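Local coordinates for beta-xylanase (Roseburia intestinalis L1-82, PDB 6SGF), which binds xylan weakly through this CBM86 carbohydrate-binding module, one part of a larger enzyme that probably cleaves internal beta-1,4-xylosidic bonds of xylans, at residues Lys65-Ser69 against Met110-Asp114. Numbering follows the deposited sequence.
With XYP (beta-D-xylopyranose), chain H.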
loop_
_atom_site.group_PDB
_atom_site.type_symbol
_atom_site.label_atom_id
_atom_site.label_comp_id
_atom_site.label_asym_id
_atom_site.label_seq_id
_atom_site.Cartn_x
_atom_site.Cartn_y
_atom_site.Cartn_z
ATOM N N LYS B 65 -11.904 2.011 14.102
ATOM C CA LYS B 65 -12.986 1.923 15.069
ATOM C C LYS B 65 -12.780 2.843 16.258
ATOM O O LYS B 65 -13.474 2.680 17.267
ATOM C CB LYS B 65 -13.170 0.493 15.569
ATOM C CG LYS B 65 -13.360 -0.518 14.470
ATOM C CD LYS B 65 -14.724 -0.576 13.912
ATOM C CE LYS B 65 -14.833 -1.799 12.975
ATOM N NZ LYS B 65 -14.339 -1.487 11.590
ATOM N N VAL B 66 -11.842 3.784 16.170
ATOM C CA VAL B 66 -11.558 4.737 17.247
ATOM C C VAL B 66 -10.890 5.957 16.619
ATOM O O VAL B 66 -10.151 5.799 15.629
ATOM C CB VAL B 66 -10.682 4.081 18.329
ATOM C CG1 VAL B 66 -9.347 3.613 17.707
ATOM C CG2 VAL B 66 -10.439 5.042 19.501
ATOM N N PRO B 67 -11.108 7.184 17.118
ATOM C CA PRO B 67 -10.317 8.319 16.604
ATOM C C PRO B 67 -8.833 8.102 16.864
ATOM O O PRO B 67 -8.451 7.520 17.881
ATOM C CB PRO B 67 -10.855 9.525 17.384
ATOM C CG PRO B 67 -12.241 9.084 17.868
ATOM C CD PRO B 67 -12.109 7.622 18.115
ATOM N N ILE B 68 -7.990 8.549 15.926
ATOM C CA ILE B 68 -6.559 8.285 16.028
ATOM C C ILE B 68 -5.766 9.590 15.994
ATOM O O ILE B 68 -6.192 10.603 15.445
ATOM C CB ILE B 68 -6.021 7.322 14.926
ATOM C CG1 ILE B 68 -6.279 7.856 13.503
ATOM C CG2 ILE B 68 -6.604 5.971 15.097
ATOM C CD1 ILE B 68 -5.726 6.973 12.433
ATOM N N SER B 69 -4.564 9.513 16.563
ATOM C CA SER B 69 -3.545 10.540 16.503
ATOM C C SER B 69 -2.372 10.028 15.682
ATOM O O SER B 69 -2.005 8.851 15.765
ATOM C CB SER B 69 -3.113 10.913 17.925
ATOM O OG SER B 69 -4.251 11.486 18.569
ATOM N N MET B 110 -1.378 6.728 17.665
ATOM C CA MET B 110 -1.699 6.730 19.088
ATOM C C MET B 110 -3.195 6.997 19.271
ATOM O O MET B 110 -3.830 7.601 18.410
ATOM C CB MET B 110 -0.869 7.816 19.801
ATOM C CG MET B 110 -1.174 8.003 21.253
ATOM S SD MET B 110 -0.160 9.344 21.965
ATOM C CE MET B 110 -0.905 10.826 21.308
ATOM N N ILE B 111 -3.765 6.572 20.400
ATOM C CA ILE B 111 -5.135 6.963 20.752
ATOM C C ILE B 111 -5.108 7.900 21.954
ATOM O O ILE B 111 -4.263 7.770 22.845
ATOM C CB ILE B 111 -6.059 5.759 21.041
ATOM C CG1 ILE B 111 -5.521 4.891 22.168
ATOM C CG2 ILE B 111 -6.282 4.964 19.753
ATOM C CD1 ILE B 111 -6.647 4.374 23.076
ATOM N N THR B 112 -6.061 8.836 21.983
ATOM C CA THR B 112 -6.225 9.729 23.127
ATOM C C THR B 112 -7.456 9.401 23.952
ATOM O O THR B 112 -7.695 10.055 24.978
ATOM C CB THR B 112 -6.317 11.197 22.689
ATOM O OG1 THR B 112 -7.357 11.346 21.727
ATOM C CG2 THR B 112 -5.011 11.669 22.072
ATOM N N GLU B 113 -8.250 8.417 23.546
ATOM C CA GLU B 113 -9.436 8.049 24.317
ATOM C C GLU B 113 -9.069 7.544 25.717
ATOM O O GLU B 113 -8.257 6.623 25.872
ATOM C CB GLU B 113 -10.200 6.971 23.556
ATOM C CG GLU B 113 -11.687 6.877 23.795
ATOM C CD GLU B 113 -12.441 8.055 23.208
ATOM O OE1 GLU B 113 -12.690 8.086 21.963
ATOM O OE2 GLU B 113 -12.784 8.943 24.010
ATOM N N ASP B 114 -9.729 8.109 26.740
ATOM C CA ASP B 114 -9.396 7.804 28.134
ATOM C C ASP B 114 -9.830 6.398 28.560
ATOM O O ASP B 114 -9.200 5.819 29.446
ATOM C CB ASP B 114 -9.943 8.890 29.065
ATOM C CG ASP B 114 -11.423 8.983 29.035
ATOM O OD1 ASP B 114 -12.028 8.279 28.206
ATOM O OD2 ASP B 114 -11.978 9.743 29.852
HETATM C C1 XYP H . 2.761 9.989 25.770
HETATM C C2 XYP H . 2.622 10.234 24.266
HETATM C C3 XYP H . 2.240 11.652 24.024
HETATM C C4 XYP H . 1.081 12.095 24.887
HETATM C C5 XYP H . 1.291 11.814 26.382
HETATM O O2 XYP H . 3.838 9.832 23.632
HETATM O O3 XYP H . 1.871 11.776 22.620
HETATM O O4 XYP H . 0.926 13.506 24.667
HETATM O O5 XYP H . 1.519 10.373 26.502
HETATM O O HOH W 1 -6.835 10.309 19.040
HETATM O O HOH W 2 -8.599 8.349 20.530
#
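Two water molecules take over where direct backbone pairing stops. S69 and M110 form an antiparallel hydrogen-bonded pair, with S69 N to M110 O at 2.8 Å and M110 N to S69 O at 2.9 Å. I68 and I111 remain close (CA-CA 5.1 Å); beyond them the chains splay, with P67 CA 7.8 Å from T112 CA. Water 2 fills the gap: it donates to P67 O (2.8 Å) and accepts from T112 N (3.0 Å), in place of the direct bond between these atoms at the next hydrogen-bonded position. Water 1 hydrogen-bonds to S69 OG and T112 OG1 (2.9 Å each) and weakly to P67 O (3.4 Å).

Apolar V66 CG1 meets I111 CG2 at 3.9 Å. The side chains of S69 and M110 lie on the same face of the sheet, with S69 CB 4.0 Å from M110 CE. The M110 side chain turns at chi3 (p), and M110 CE lies 3.2 Å from O3 of the xylose. T112 touches a further xylose. Y86, on strand 84-88, lies against S69, M110 and T112. The contact thus joins the start of strand 68-73 to the end of strand 103-110, at the glycan-binding face of a beta-sandwich carbohydrate-binding module.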